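Local structure of UPF0098 protein YbcL (Escherichia coli, 1FUX) at residues 10-16 against 157-162; 52-58 against 116-122. The protein is a periplasmic homodimer of unknown function, a bacterial homologue of the mammalian phosphatidylethanolamine-binding proteins and of a Raf kinase inhibitor protein. All blocks are in the same frame, centred on the assembly; numbering follows the deposited sequence. Where two conformers were deposited one is given.

Interactions 1 and 2 lie side by side, their centres about 10 Å apart. Strand 118-127 joins them: interaction 2 pairs it with strand 47-54, and strand 151-161, its other neighbour in the five-stranded antiparallel sheet, carries one half of interaction 1. Direct links are probable backbone hydrogen bonds, Ile157 N to Phe122 O at 2.8 Å and Tyr120 N to Pro159 O at 2.9 Å. Val160 CG1 also packs on His119 CD2 at 3.6 Å. Interaction 2 is nested inside the long loop that interaction 1 closes. Asp54, His118 and Tyr120 of interaction 2 probably line the anion-binding pocket, as in PEBP relatives. In interaction 1 the 10-16 loop lies against 151-161, an outermost strand of that sheet.

Interaction 1 of 2, residues 10-16 against 157-162; sequences IKTGEQL and ITPVYE
Pro159 forms the central bump of this contact, with Ile10 and Leu16 against its ring. CD1 of Leu16 presses on Pro159 CB at 3.4 Å, tighter than usual for two carbons. Ile10 CD1 reaches Pro159 CG at 4.0 Å and also meets Ile157 CB. Ile10 CG1 sits between the backbone N and the carbonyl carbon (chi1 59°), which sends the CD1 end to these two residues.

Next to this apolar patch the loop turns. A type II turn runs from Lys11 to Glu14, with Gly13 at positive phi. Ile157 CG2 fits under the start of the turn, 3.4 Å from Thr12 N. Thr12 OG1 accepts a nearly straight hydrogen bond from Thr158 N at 3.1 Å. Gly13 N returns one to Thr158 O, from above the carbonyl plane. Beyond the turn, Val160 CG2 packs against Gly13 O. Val160 N bonds to Glu14 O, and Leu16 N to Val160 O. The backbones of Gln15 and Val160 form a single beta bridge.

Gln15 bends at chi2 (93°) and crosses Tyr161 obliquely, the amide and ring planes 32° apart. NE2 of Gln15 donates to Glu162 O at 3.2 Å, on an in-plane lone pair. OE1 takes a weak bond from Glu162 N. Together they help set the rotation of the amide, though the second contributes less. Leu16 CB meets Tyr161 CD1 at 3.7 Å, the two side chains nearly at right angles.

The 10-16 loop follows strand 4-6 and lies against the end of strand 151-161, an outermost strand of the five-stranded sheet. Strand 118-127 is its neighbour there: Ile10 and Pro159 both pack on Phe122, and Tyr161 packs on Tyr120.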
ATOM      1  N   ILE A  10      12.471  20.779   5.225  1.00 20.68           N
ATOM      2  CA  ILE A  10      12.782  19.983   4.044  1.00 17.61           C
ATOM      3  C   ILE A  10      12.721  20.863   2.791  1.00 18.15           C
ATOM      4  O   ILE A  10      12.046  21.900   2.807  1.00 17.29           O
ATOM      5  CB  ILE A  10      11.839  18.775   3.869  1.00 16.47           C
ATOM      6  CG1 ILE A  10      10.387  19.229   3.763  1.00 14.76           C
ATOM      7  CG2 ILE A  10      12.063  17.792   5.032  1.00 18.18           C
ATOM      8  CD1 ILE A  10       9.370  18.195   3.286  1.00 15.03           C
ATOM      9  N   LYS A  11      13.410  20.403   1.767  1.00 17.52           N
ATOM     10  CA  LYS A  11      13.436  21.165   0.510  1.00 20.41           C
ATOM     11  C   LYS A  11      13.549  20.240  -0.693  1.00 19.50           C
ATOM     12  O   LYS A  11      14.322  19.287  -0.635  1.00 21.19           O
ATOM     13  CB  LYS A  11      14.681  22.060   0.534  1.00 23.05           C
ATOM     14  CG  LYS A  11      14.683  23.232  -0.433  0.50 24.76           C
ATOM     15  CD  LYS A  11      15.471  24.406   0.186  0.50 26.02           C
ATOM     16  CE  LYS A  11      14.488  25.400   0.792  0.50 26.92           C
ATOM     17  NZ  LYS A  11      14.991  26.084   2.015  0.50 28.86           N
ATOM     18  N   THR A  12      12.862  20.556  -1.787  1.00 20.54           N
ATOM     19  CA  THR A  12      12.970  19.668  -2.963  1.00 19.43           C
ATOM     20  C   THR A  12      14.392  19.416  -3.402  1.00 20.09           C
ATOM     21  O   THR A  12      15.238  20.304  -3.594  1.00 18.73           O
ATOM     22  CB  THR A  12      12.108  20.278  -4.082  1.00 18.52           C
ATOM     23  OG1 THR A  12      10.739  20.264  -3.670  1.00 16.79           O
ATOM     24  CG2 THR A  12      12.336  19.497  -5.383  1.00 19.64           C
ATOM     25  N   GLY A  13      14.739  18.148  -3.612  1.00 19.84           N
ATOM     26  CA  GLY A  13      15.987  17.615  -4.056  1.00 21.41           C
ATOM     27  C   GLY A  13      17.120  17.553  -3.047  1.00 21.47           C
ATOM     28  O   GLY A  13      18.202  17.100  -3.358  1.00 23.91           O
ATOM     29  N   GLU A  14      16.944  18.051  -1.841  1.00 23.95           N
ATOM     30  CA  GLU A  14      17.958  18.066  -0.803  1.00 24.26           C
ATOM     31  C   GLU A  14      17.832  16.840   0.116  1.00 23.34           C
ATOM     32  O   GLU A  14      16.691  16.518   0.424  1.00 19.58           O
ATOM     33  CB  GLU A  14      17.709  19.272   0.104  1.00 28.42           C
ATOM     34  CG  GLU A  14      17.867  20.581  -0.639  1.00 36.21           C
ATOM     35  CD  GLU A  14      19.219  21.197  -0.303  1.00 40.62           C
ATOM     36  OE1 GLU A  14      19.649  21.013   0.864  1.00 44.41           O
ATOM     37  OE2 GLU A  14      19.759  21.856  -1.212  1.00 42.70           O
ATOM     38  N   GLN A  15      18.970  16.327   0.535  1.00 23.66           N
ATOM     39  CA  GLN A  15      19.046  15.204   1.450  1.00 22.94           C
ATOM     40  C   GLN A  15      18.363  15.469   2.783  1.00 20.94           C
ATOM     41  O   GLN A  15      18.511  16.457   3.508  1.00 17.29           O
ATOM     42  CB  GLN A  15      20.532  14.849   1.682  1.00 23.73           C
ATOM     43  CG  GLN A  15      20.743  13.662   2.589  1.00 23.94           C
ATOM     44  CD  GLN A  15      20.891  12.288   2.008  1.00 24.74           C
ATOM     45  OE1 GLN A  15      20.429  11.891   0.936  1.00 23.03           O
ATOM     46  NE2 GLN A  15      21.605  11.463   2.776  1.00 25.36           N
ATOM     47  N   LEU A  16      17.518  14.500   3.159  1.00 19.33           N
ATOM     48  CA  LEU A  16      16.775  14.564   4.418  1.00 20.49           C
ATOM     49  C   LEU A  16      17.750  14.580   5.588  1.00 19.62           C
ATOM     50  O   LEU A  16      18.742  13.849   5.558  1.00 18.55           O
ATOM     51  CB  LEU A  16      15.920  13.295   4.456  1.00 20.12           C
ATOM     52  CG  LEU A  16      14.423  13.353   4.611  1.00 24.13           C
ATOM     53  CD1 LEU A  16      13.763  14.571   4.000  1.00 19.71           C
ATOM     54  CD2 LEU A  16      13.689  12.098   4.121  1.00 19.33           C
ATOM     55  N   ILE A 157       6.430  19.059  -1.806  1.00 17.62           N
ATOM     56  CA  ILE A 157       7.870  19.212  -1.685  1.00 15.99           C
ATOM     57  C   ILE A 157       8.497  17.820  -1.791  1.00 16.74           C
ATOM     58  O   ILE A 157       7.953  16.928  -1.150  1.00 17.18           O
ATOM     59  CB  ILE A 157       8.339  19.784  -0.323  1.00 15.54           C
ATOM     60  CG1 ILE A 157       7.499  21.059  -0.109  1.00 17.01           C
ATOM     61  CG2 ILE A 157       9.827  20.074  -0.362  1.00 15.35           C
ATOM     62  CD1 ILE A 157       7.418  21.490   1.339  1.00 19.90           C
ATOM     63  N   THR A 158       9.575  17.666  -2.523  1.00 18.52           N
ATOM     64  CA  THR A 158      10.172  16.347  -2.725  1.00 18.14           C
ATOM     65  C   THR A 158      11.648  16.238  -2.395  1.00 17.19           C
ATOM     66  O   THR A 158      12.541  16.161  -3.268  1.00 17.10           O
ATOM     67  CB  THR A 158       9.951  15.948  -4.219  1.00 20.29           C
ATOM     68  OG1 THR A 158       8.584  16.125  -4.602  1.00 20.49           O
ATOM     69  CG2 THR A 158      10.282  14.485  -4.481  1.00 19.66           C
ATOM     70  N   PRO A 159      11.961  16.074  -1.102  1.00 16.45           N
ATOM     71  CA  PRO A 159      13.302  15.827  -0.637  1.00 16.65           C
ATOM     72  C   PRO A 159      13.731  14.417  -1.025  1.00 18.61           C
ATOM     73  O   PRO A 159      12.923  13.612  -1.520  1.00 17.50           O
ATOM     74  CB  PRO A 159      13.226  15.951   0.895  1.00 16.71           C
ATOM     75  CG  PRO A 159      11.782  15.705   1.233  1.00 17.86           C
ATOM     76  CD  PRO A 159      11.005  16.165   0.020  1.00 15.98           C
ATOM     77  N   VAL A 160      15.029  14.162  -0.861  1.00 17.84           N
ATOM     78  CA  VAL A 160      15.588  12.865  -1.257  1.00 18.88           C
ATOM     79  C   VAL A 160      16.329  12.272  -0.061  1.00 18.10           C
ATOM     80  O   VAL A 160      16.581  12.988   0.909  1.00 17.99           O
ATOM     81  CB  VAL A 160      16.548  12.956  -2.456  1.00 19.71           C
ATOM     82  CG1 VAL A 160      15.825  13.448  -3.717  1.00 20.79           C
ATOM     83  CG2 VAL A 160      17.718  13.909  -2.216  1.00 21.13           C
ATOM     84  N   TYR A 161      16.674  11.004  -0.166  1.00 17.86           N
ATOM     85  CA  TYR A 161      17.464  10.407   0.916  1.00 20.19           C
ATOM     86  C   TYR A 161      18.157   9.187   0.337  1.00 20.04           C
ATOM     87  O   TYR A 161      17.604   8.395  -0.441  1.00 20.61           O
ATOM     88  CB  TYR A 161      16.652   9.988   2.146  1.00 18.31           C
ATOM     89  CG  TYR A 161      17.557   9.672   3.332  1.00 21.03           C
ATOM     90  CD1 TYR A 161      18.354  10.625   3.928  1.00 20.44           C
ATOM     91  CD2 TYR A 161      17.559   8.380   3.851  1.00 22.24           C
ATOM     92  CE1 TYR A 161      19.169  10.321   5.017  1.00 21.52           C
ATOM     93  CE2 TYR A 161      18.386   8.048   4.920  1.00 23.79           C
ATOM     94  CZ  TYR A 161      19.182   9.023   5.482  1.00 24.27           C
ATOM     95  OH  TYR A 161      19.987   8.697   6.546  1.00 26.06           O
ATOM     96  N   GLU A 162      19.397   9.019   0.766  1.00 22.12           N
ATOM     97  CA  GLU A 162      20.196   7.874   0.328  1.00 25.21           C
ATOM     98  C   GLU A 162      21.085   7.458   1.497  1.00 26.14           C
ATOM     99  O   GLU A 162      21.422   8.323   2.316  1.00 22.56           O
ATOM    100  CB  GLU A 162      21.024   8.408  -0.828  1.00 29.50           C
ATOM    101  CG  GLU A 162      22.108   7.544  -1.428  1.00 36.44           C
ATOM    102  CD  GLU A 162      22.769   8.285  -2.593  1.00 37.71           C
ATOM    103  OE1 GLU A 162      22.924   9.523  -2.498  1.00 41.36           O
ATOM    104  OE2 GLU A 162      23.097   7.625  -3.594  1.00 40.48           O
TER

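Interaction 2 of 2, residues 52-58 against 116-122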
ATOM      1  N   VAL A  52       2.615  11.392   2.489  1.00 11.53           N
ATOM      2  CA  VAL A  52       4.033  11.289   2.252  1.00 10.19           C
ATOM      3  C   VAL A  52       4.193   9.903   1.589  1.00 10.67           C
ATOM      4  O   VAL A  52       3.772   8.886   2.173  1.00 10.79           O
ATOM      5  CB  VAL A  52       4.929  11.366   3.495  1.00 10.46           C
ATOM      6  CG1 VAL A  52       6.393  11.205   3.116  1.00 10.30           C
ATOM      7  CG2 VAL A  52       4.637  12.689   4.239  1.00  8.56           C
ATOM      8  N   TYR A  53       4.737   9.929   0.390  1.00  9.21           N
ATOM      9  CA  TYR A  53       4.812   8.710  -0.424  1.00 11.69           C
ATOM     10  C   TYR A  53       6.132   8.578  -1.151  1.00 13.67           C
ATOM     11  O   TYR A  53       6.656   9.600  -1.606  1.00 14.16           O
ATOM     12  CB  TYR A  53       3.694   8.762  -1.472  1.00 11.62           C
ATOM     13  CG  TYR A  53       3.577   7.483  -2.327  1.00 10.30           C
ATOM     14  CD1 TYR A  53       2.954   6.347  -1.828  1.00 10.58           C
ATOM     15  CD2 TYR A  53       4.017   7.505  -3.609  1.00 10.68           C
ATOM     16  CE1 TYR A  53       2.867   5.208  -2.649  1.00 10.36           C
ATOM     17  CE2 TYR A  53       3.893   6.404  -4.474  1.00 11.67           C
ATOM     18  CZ  TYR A  53       3.336   5.264  -3.941  1.00 11.59           C
ATOM     19  OH  TYR A  53       3.185   4.150  -4.791  1.00 13.13           O
ATOM     20  N   ASP A  54       6.674   7.360  -1.171  1.00 10.79           N
ATOM     21  CA  ASP A  54       7.911   7.103  -1.919  1.00 10.35           C
ATOM     22  C   ASP A  54       7.585   6.113  -3.029  1.00 10.77           C
ATOM     23  O   ASP A  54       7.446   4.924  -2.802  1.00 11.53           O
ATOM     24  CB  ASP A  54       8.914   6.471  -0.929  1.00 13.69           C
ATOM     25  CG  ASP A  54      10.183   6.013  -1.612  1.00 14.87           C
ATOM     26  OD1 ASP A  54      10.434   6.341  -2.790  1.00 13.54           O
ATOM     27  OD2 ASP A  54      10.949   5.259  -0.944  1.00 17.25           O
ATOM     28  N   PRO A  55       7.608   6.588  -4.285  1.00 10.74           N
ATOM     29  CA  PRO A  55       7.355   5.734  -5.424  1.00 12.55           C
ATOM     30  C   PRO A  55       8.525   4.810  -5.735  1.00 14.08           C
ATOM     31  O   PRO A  55       8.283   3.837  -6.453  1.00 17.54           O
ATOM     32  CB  PRO A  55       7.119   6.749  -6.522  1.00 14.41           C
ATOM     33  CG  PRO A  55       7.909   7.967  -6.155  1.00 15.37           C
ATOM     34  CD  PRO A  55       7.840   8.028  -4.617  1.00 13.68           C
ATOM     35  N   ASP A  56       9.736   5.071  -5.216  1.00 11.58           N
ATOM     36  CA  ASP A  56      10.889   4.243  -5.544  1.00 14.01           C
ATOM     37  C   ASP A  56      11.086   3.044  -4.633  1.00 14.15           C
ATOM     38  O   ASP A  56      12.029   2.256  -4.852  1.00 14.72           O
ATOM     39  CB  ASP A  56      12.144   5.166  -5.446  1.00 14.15           C
ATOM     40  CG  ASP A  56      12.091   6.326  -6.435  1.00 20.54           C
ATOM     41  OD1 ASP A  56      11.729   6.059  -7.606  1.00 19.64           O
ATOM     42  OD2 ASP A  56      12.369   7.496  -6.054  1.00 20.66           O
ATOM     43  N   ALA A  57      10.254   2.899  -3.573  1.00 11.86           N
ATOM     44  CA  ALA A  57      10.470   1.750  -2.696  1.00 13.11           C
ATOM     45  C   ALA A  57      10.249   0.484  -3.498  1.00 13.01           C
ATOM     46  O   ALA A  57       9.270   0.438  -4.227  1.00 13.07           O
ATOM     47  CB  ALA A  57       9.525   1.859  -1.508  1.00 13.31           C
ATOM     48  N   PRO A  58      11.101  -0.517  -3.317  1.00 14.99           N
ATOM     49  CA  PRO A  58      11.047  -1.719  -4.152  1.00 15.23           C
ATOM     50  C   PRO A  58      10.004  -2.712  -3.677  1.00 14.47           C
ATOM     51  O   PRO A  58      10.317  -3.826  -3.235  1.00 15.97           O
ATOM     52  CB  PRO A  58      12.493  -2.223  -4.059  1.00 17.00           C
ATOM     53  CG  PRO A  58      12.909  -1.889  -2.647  1.00 16.35           C
ATOM     54  CD  PRO A  58      12.307  -0.482  -2.461  1.00 15.35           C
ATOM     55  N   LYS A 116      19.750   3.925  -5.265  1.00 25.85           N
ATOM     56  CA  LYS A 116      19.685   5.281  -5.847  1.00 26.95           C
ATOM     57  C   LYS A 116      18.907   6.110  -4.825  1.00 24.83           C
ATOM     58  O   LYS A 116      18.154   5.458  -4.086  1.00 23.31           O
ATOM     59  CB  LYS A 116      18.912   5.263  -7.175  1.00 29.65           C
ATOM     60  CG  LYS A 116      17.439   4.871  -7.064  1.00 32.59           C
ATOM     61  CD  LYS A 116      16.612   5.285  -8.278  1.00 35.52           C
ATOM     62  CE  LYS A 116      15.131   5.385  -7.887  1.00 38.50           C
ATOM     63  NZ  LYS A 116      14.342   6.312  -8.776  1.00 38.72           N
ATOM     64  N   PRO A 117      19.034   7.413  -4.791  1.00 24.14           N
ATOM     65  CA  PRO A 117      18.294   8.246  -3.863  1.00 23.11           C
ATOM     66  C   PRO A 117      16.814   8.055  -4.105  1.00 22.39           C
ATOM     67  O   PRO A 117      16.375   7.845  -5.241  1.00 21.24           O
ATOM     68  CB  PRO A 117      18.722   9.669  -4.181  1.00 26.06           C
ATOM     69  CG  PRO A 117      20.089   9.493  -4.793  1.00 26.31           C
ATOM     70  CD  PRO A 117      19.938   8.236  -5.634  1.00 26.34           C
ATOM     71  N   HIS A 118      16.006   8.037  -3.038  1.00 19.45           N
ATOM     72  CA  HIS A 118      14.579   7.918  -3.213  1.00 16.88           C
ATOM     73  C   HIS A 118      14.019   9.329  -3.066  1.00 17.57           C
ATOM     74  O   HIS A 118      14.591  10.193  -2.405  1.00 17.26           O
ATOM     75  CB  HIS A 118      13.950   7.016  -2.132  1.00 16.94           C
ATOM     76  CG  HIS A 118      14.270   5.571  -2.306  1.00 14.36           C
ATOM     77  ND1 HIS A 118      13.514   4.593  -1.709  1.00 15.62           N
ATOM     78  CD2 HIS A 118      15.260   4.931  -3.009  1.00 16.82           C
ATOM     79  CE1 HIS A 118      14.014   3.395  -2.029  1.00 16.52           C
ATOM     80  NE2 HIS A 118      15.053   3.589  -2.810  1.00 16.54           N
ATOM     81  N   HIS A 119      12.917   9.547  -3.742  1.00 17.14           N
ATOM     82  CA  HIS A 119      12.239  10.838  -3.769  1.00 17.94           C
ATOM     83  C   HIS A 119      11.025  10.761  -2.876  1.00 18.80           C
ATOM     84  O   HIS A 119      10.098   9.996  -3.198  1.00 20.60           O
ATOM     85  CB  HIS A 119      11.820  10.990  -5.255  1.00 21.47           C
ATOM     86  CG  HIS A 119      13.080  11.207  -6.044  1.00 26.74           C
ATOM     87  ND1 HIS A 119      13.813  10.111  -6.506  1.00 29.41           N
ATOM     88  CD2 HIS A 119      13.749  12.326  -6.385  1.00 27.60           C
ATOM     89  CE1 HIS A 119      14.890  10.559  -7.140  1.00 30.15           C
ATOM     90  NE2 HIS A 119      14.862  11.887  -7.074  1.00 30.90           N
ATOM     91  N   TYR A 120      10.985  11.446  -1.755  1.00 14.53           N
ATOM     92  CA  TYR A 120       9.868  11.348  -0.831  1.00 14.06           C
ATOM     93  C   TYR A 120       8.897  12.483  -1.132  1.00 16.02           C
ATOM     94  O   TYR A 120       9.337  13.642  -0.963  1.00 17.13           O
ATOM     95  CB  TYR A 120      10.374  11.445   0.639  1.00 13.08           C
ATOM     96  CG  TYR A 120      11.255  10.238   0.853  1.00 13.62           C
ATOM     97  CD1 TYR A 120      12.600  10.267   0.527  1.00 12.78           C
ATOM     98  CD2 TYR A 120      10.696   9.061   1.382  1.00 13.56           C
ATOM     99  CE1 TYR A 120      13.406   9.147   0.702  1.00 14.46           C
ATOM    100  CE2 TYR A 120      11.498   7.914   1.524  1.00 12.97           C
ATOM    101  CZ  TYR A 120      12.834   7.989   1.207  1.00 14.95           C
ATOM    102  OH  TYR A 120      13.666   6.889   1.320  1.00 15.53           O
ATOM    103  N   GLN A 121       7.730  12.165  -1.649  1.00 13.44           N
ATOM    104  CA  GLN A 121       6.774  13.221  -2.013  1.00 15.45           C
ATOM    105  C   GLN A 121       5.938  13.597  -0.810  1.00 14.67           C
ATOM    106  O   GLN A 121       5.086  12.842  -0.316  1.00 12.44           O
ATOM    107  CB  GLN A 121       5.864  12.788  -3.171  1.00 19.45           C
ATOM    108  CG  GLN A 121       6.529  12.120  -4.343  1.00 25.86           C
ATOM    109  CD  GLN A 121       5.812  11.297  -5.369  1.00 29.34           C
ATOM    110  OE1 GLN A 121       6.207  11.250  -6.563  1.00 34.21           O
ATOM    111  NE2 GLN A 121       4.750  10.551  -5.135  1.00 30.07           N
ATOM    112  N   PHE A 122       6.164  14.827  -0.315  1.00 13.66           N
ATOM    113  CA  PHE A 122       5.408  15.393   0.800  1.00 12.27           C
ATOM    114  C   PHE A 122       4.367  16.272   0.104  1.00 15.37           C
ATOM    115  O   PHE A 122       4.720  17.304  -0.486  1.00 16.48           O
ATOM    116  CB  PHE A 122       6.251  16.266   1.742  1.00 14.23           C
ATOM    117  CG  PHE A 122       7.142  15.484   2.673  1.00 12.87           C
ATOM    118  CD1 PHE A 122       8.259  14.789   2.198  1.00 14.70           C
ATOM    119  CD2 PHE A 122       6.827  15.475   4.014  1.00 14.84           C
ATOM    120  CE1 PHE A 122       9.040  14.071   3.108  1.00 14.64           C
ATOM    121  CE2 PHE A 122       7.600  14.759   4.924  1.00 12.46           C
ATOM    122  CZ  PHE A 122       8.715  14.086   4.440  1.00 13.28           C
TER
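Asp56 meets His119, Lys116 and His118 at once. Its OD2 accepts two hydrogen bonds, from His119 ND1 at 3.0 Å and from His119 N at 3.1 Å. The ND1 bond lies in the His119 ring plane; the backbone N comes nearly along the C-O axis. OD1 of Asp56 forms a salt bridge with Lys116 NZ at 2.9 Å. Asp56 CB sits over the centre of one face of His118, a CH-pi contact. Asp54 CG lies opposite its backbone N (chi1 174°), which carries the carboxylate to His118. There His118 ND1 donates to the syn lone pair of Asp54 OD2 at 2.8 Å. Tyr120 CE2 is 3.7 Å from the same Asp54 OD2, and its ring meets His65 edge-to-face.

A second shell sets these groups in place. Asp54 OD1 accepts from Asp56 N, an Asx turn within the type I turn 54-57. Behind it, Tyr53 and Gln121 form an antiparallel hydrogen-bonded pair. Next along, Val52 CG1 lies over the Phe122 ring.

Asp54 at ND1 and Asp115 at NE2 hold His118 at both nitrogens, which helps fix its rotation. Asp54, His118, Tyr120 and His65 probably line an anion-binding pocket, as in PEBP relatives; Asp56 and His119 brace it.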